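PDB 2EO4: HIT domain-containing protein from Sulfolobus tokodaii, which probably hydrolyses or transfers nucleotidyl groups as a zinc-binding histidine triad protein, possibly acting on adenylyl sulfate. Local coordinates for residues A[15-20]-A[59-64]. Numbering follows the deposited sequence.
Sequences FVYEDE and AKVVKL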
ATOM      1  N   PHE A  15      -4.631  -0.754 -20.545  1.00 28.64           N
ATOM      2  CA  PHE A  15      -5.178  -1.627 -19.508  1.00 28.37           C
ATOM      3  C   PHE A  15      -4.509  -2.996 -19.489  1.00 28.10           C
ATOM      4  O   PHE A  15      -4.286  -3.596 -20.541  1.00 28.94           O
ATOM      5  CB  PHE A  15      -6.682  -1.860 -19.724  1.00 27.41           C
ATOM      6  CG  PHE A  15      -7.537  -0.656 -19.472  1.00 29.10           C
ATOM      7  CD1 PHE A  15      -7.504   0.434 -20.334  1.00 28.89           C
ATOM      8  CD2 PHE A  15      -8.393  -0.619 -18.374  1.00 27.40           C
ATOM      9  CE1 PHE A  15      -8.315   1.542 -20.110  1.00 29.34           C
ATOM     10  CE2 PHE A  15      -9.207   0.485 -18.140  1.00 29.83           C
ATOM     11  CZ  PHE A  15      -9.169   1.568 -19.010  1.00 29.23           C
ATOM     12  N   VAL A  16      -4.197  -3.493 -18.294  1.00 26.95           N
ATOM     13  CA  VAL A  16      -3.617  -4.824 -18.158  1.00 26.97           C
ATOM     14  C   VAL A  16      -4.595  -5.680 -17.357  1.00 27.19           C
ATOM     15  O   VAL A  16      -4.451  -6.901 -17.271  1.00 27.93           O
ATOM     16  CB  VAL A  16      -2.228  -4.813 -17.461  1.00 28.15           C
ATOM     17  CG1 VAL A  16      -1.226  -4.040 -18.319  1.00 27.71           C
ATOM     18  CG2 VAL A  16      -2.333  -4.212 -16.068  1.00 26.71           C
ATOM     19  N   TYR A  17      -5.593  -5.022 -16.772  1.00 26.75           N
ATOM     20  CA  TYR A  17      -6.634  -5.698 -16.003  1.00 26.97           C
ATOM     21  C   TYR A  17      -7.875  -4.826 -15.926  1.00 26.85           C
ATOM     22  O   TYR A  17      -7.788  -3.604 -15.799  1.00 26.53           O
ATOM     23  CB  TYR A  17      -6.183  -6.005 -14.568  1.00 25.57           C
ATOM     24  CG  TYR A  17      -7.287  -6.634 -13.734  1.00 25.77           C
ATOM     25  CD1 TYR A  17      -7.514  -8.007 -13.768  1.00 27.09           C
ATOM     26  CD2 TYR A  17      -8.141  -5.845 -12.959  1.00 26.31           C
ATOM     27  CE1 TYR A  17      -8.564  -8.586 -13.055  1.00 28.68           C
ATOM     28  CE2 TYR A  17      -9.200  -6.412 -12.240  1.00 27.06           C
ATOM     29  CZ  TYR A  17      -9.402  -7.783 -12.295  1.00 28.27           C
ATOM     30  OH  TYR A  17     -10.441  -8.356 -11.594  1.00 29.94           O
ATOM     31  N   GLU A  18      -9.039  -5.455 -15.998  1.00 26.70           N
ATOM     32  CA  GLU A  18     -10.275  -4.704 -15.895  1.00 26.14           C
ATOM     33  C   GLU A  18     -11.464  -5.601 -15.613  1.00 27.88           C
ATOM     34  O   GLU A  18     -11.569  -6.702 -16.153  1.00 27.35           O
ATOM     35  CB  GLU A  18     -10.531  -3.895 -17.178  1.00 27.61           C
ATOM     36  CG  GLU A  18     -11.835  -3.089 -17.154  1.00 27.58           C
ATOM     37  CD  GLU A  18     -12.033  -2.213 -18.386  1.00 29.14           C
ATOM     38  OE1 GLU A  18     -11.459  -2.523 -19.451  1.00 30.06           O
ATOM     39  OE2 GLU A  18     -12.782  -1.217 -18.293  1.00 31.38           O
ATOM     40  N   ASP A  19     -12.323  -5.138 -14.715  1.00 28.66           N
ATOM     41  CA  ASP A  19     -13.561  -5.835 -14.400  1.00 30.68           C
ATOM     42  C   ASP A  19     -14.611  -4.747 -14.246  1.00 30.66           C
ATOM     43  O   ASP A  19     -14.360  -3.594 -14.601  1.00 30.80           O
ATOM     44  CB  ASP A  19     -13.451  -6.722 -13.140  1.00 30.57           C
ATOM     45  CG  ASP A  19     -13.062  -5.962 -11.889  1.00 31.39           C
ATOM     46  OD1 ASP A  19     -13.556  -4.837 -11.669  1.00 30.75           O
ATOM     47  OD2 ASP A  19     -12.272  -6.522 -11.095  1.00 32.54           O
ATOM     48  N   GLU A  20     -15.783  -5.088 -13.729  1.00 31.77           N
ATOM     49  CA  GLU A  20     -16.842  -4.099 -13.595  1.00 33.47           C
ATOM     50  C   GLU A  20     -16.555  -2.915 -12.680  1.00 31.54           C
ATOM     51  O   GLU A  20     -17.074  -1.820 -12.905  1.00 30.66           O
ATOM     52  CB  GLU A  20     -18.137  -4.784 -13.145  1.00 38.06           C
ATOM     53  CG  GLU A  20     -18.718  -5.721 -14.186  1.00 45.93           C
ATOM     54  CD  GLU A  20     -18.986  -5.022 -15.507  1.00 49.83           C
ATOM     55  OE1 GLU A  20     -19.776  -4.052 -15.520  1.00 52.80           O
ATOM     56  OE2 GLU A  20     -18.405  -5.440 -16.532  1.00 53.81           O
ATOM     57  N   ALA A  59      -7.710  -4.495  -2.550  1.00 22.06           N
ATOM     58  CA  ALA A  59      -6.579  -5.270  -2.047  1.00 23.75           C
ATOM     59  C   ALA A  59      -6.436  -6.592  -2.797  1.00 23.51           C
ATOM     60  O   ALA A  59      -5.326  -7.042  -3.075  1.00 23.30           O
ATOM     61  CB  ALA A  59      -6.746  -5.534  -0.557  1.00 23.15           C
ATOM     62  N   LYS A  60      -7.568  -7.214  -3.115  1.00 24.08           N
ATOM     63  CA  LYS A  60      -7.564  -8.488  -3.827  1.00 23.62           C
ATOM     64  C   LYS A  60      -7.104  -8.317  -5.270  1.00 22.16           C
ATOM     65  O   LYS A  60      -6.385  -9.163  -5.809  1.00 23.12           O
ATOM     66  CB  LYS A  60      -8.963  -9.112  -3.783  1.00 25.51           C
ATOM     67  CG  LYS A  60      -9.439  -9.402  -2.370  1.00 25.96           C
ATOM     68  CD  LYS A  60     -10.854  -9.955  -2.348  1.00 29.61           C
ATOM     69  CE  LYS A  60     -11.357 -10.086  -0.916  1.00 29.52           C
ATOM     70  NZ  LYS A  60     -12.737 -10.643  -0.852  1.00 32.11           N
ATOM     71  N   VAL A  61      -7.522  -7.225  -5.904  1.00 22.33           N
ATOM     72  CA  VAL A  61      -7.119  -6.957  -7.277  1.00 21.50           C
ATOM     73  C   VAL A  61      -5.618  -6.665  -7.298  1.00 21.31           C
ATOM     74  O   VAL A  61      -4.898  -7.123  -8.182  1.00 21.84           O
ATOM     75  CB  VAL A  61      -7.895  -5.752  -7.868  1.00 22.70           C
ATOM     76  CG1 VAL A  61      -7.319  -5.372  -9.222  1.00 23.10           C
ATOM     77  CG2 VAL A  61      -9.374  -6.107  -8.011  1.00 23.35           C
ATOM     78  N   VAL A  62      -5.149  -5.902  -6.318  1.00 20.61           N
ATOM     79  CA  VAL A  62      -3.729  -5.579  -6.231  1.00 20.32           C
ATOM     80  C   VAL A  62      -2.904  -6.868  -6.136  1.00 20.22           C
ATOM     81  O   VAL A  62      -1.862  -6.995  -6.779  1.00 21.21           O
ATOM     82  CB  VAL A  62      -3.445  -4.670  -5.011  1.00 20.86           C
ATOM     83  CG1 VAL A  62      -1.940  -4.561  -4.759  1.00 20.50           C
ATOM     84  CG2 VAL A  62      -4.012  -3.285  -5.274  1.00 21.16           C
ATOM     85  N   LYS A  63      -3.372  -7.836  -5.356  1.00 20.49           N
ATOM     86  CA  LYS A  63      -2.628  -9.095  -5.250  1.00 21.20           C
ATOM     87  C   LYS A  63      -2.533  -9.792  -6.609  1.00 21.29           C
ATOM     88  O   LYS A  63      -1.449 -10.178  -7.047  1.00 20.41           O
ATOM     89  CB  LYS A  63      -3.286 -10.057  -4.253  1.00 21.99           C
ATOM     90  CG  LYS A  63      -2.550 -11.403  -4.164  1.00 22.59           C
ATOM     91  CD  LYS A  63      -3.207 -12.388  -3.199  1.00 24.91           C
ATOM     92  CE  LYS A  63      -2.489 -13.735  -3.241  1.00 26.19           C
ATOM     93  NZ  LYS A  63      -3.027 -14.727  -2.257  1.00 26.49           N
ATOM     94  N   LEU A  64      -3.674  -9.964  -7.270  1.00 21.72           N
ATOM     95  CA  LEU A  64      -3.704 -10.626  -8.571  1.00 23.21           C
ATOM     96  C   LEU A  64      -2.804  -9.945  -9.597  1.00 23.16           C
ATOM     97  O   LEU A  64      -1.972 -10.591 -10.243  1.00 24.57           O
ATOM     98  CB  LEU A  64      -5.136 -10.671  -9.115  1.00 24.40           C
ATOM     99  CG  LEU A  64      -5.282 -11.172 -10.558  1.00 27.11           C
ATOM    100  CD1 LEU A  64      -4.741 -12.589 -10.665  1.00 25.57           C
ATOM    101  CD2 LEU A  64      -6.748 -11.124 -10.976  1.00 26.89           C
TER
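Tyr-17 faces Val-61 where strand 15-18, outermost in the HIT-domain sheet within this chain, passes helix 52-72, with 8.8 Å between the CA atoms of Tyr-17 and Val-61. No hydrogen bond joins the two segments. Within 59-64 the helix runs regularly, Lys-63 N bonding to Ala-59 O and Leu-64 N to Lys-60 O. In the strand a classic beta bulge sets two residues, Val-16 and Tyr-17, against the single Ala-24 of strand 22-26.

A chi1 of 177° carries the tyrosine ring out from the strand, where two methyls from successive turns meet it obliquely. Val-61 CG1 reaches CE2 of Tyr-17 at 3.7 Å and CD2 of the same ring at 3.9 Å. Leu-64, whose side chain lies about perpendicular to that of Tyr-17, brings CD2 to within 3.7 Å of Tyr-17 CE1. The phenol hydroxyl turns back to its own segment: Tyr-17 OH donates to Asp-19 OD2 over 2.6 Å, arriving on the anti side of the carboxylate, 19° out of its plane. Asp-19 OD1 accepts the backbone N-H groups of Lys-21 and Phe-22, so both carboxylate oxygens are engaged.

Val-61 also packs on Val-38 of strand 36-40, and Leu-64 is backed by helix 122-143. This is structural packing of helix on sheet, mainly apolar, with the Val-61 side chain about 11 Å from that of His-96, the predicted nucleophile. The hydroxyl–carboxylate bond helps fix the ring while satisfying its one polar atom beside the methyls; the three acceptor bonds would probably favour a charged Asp-19.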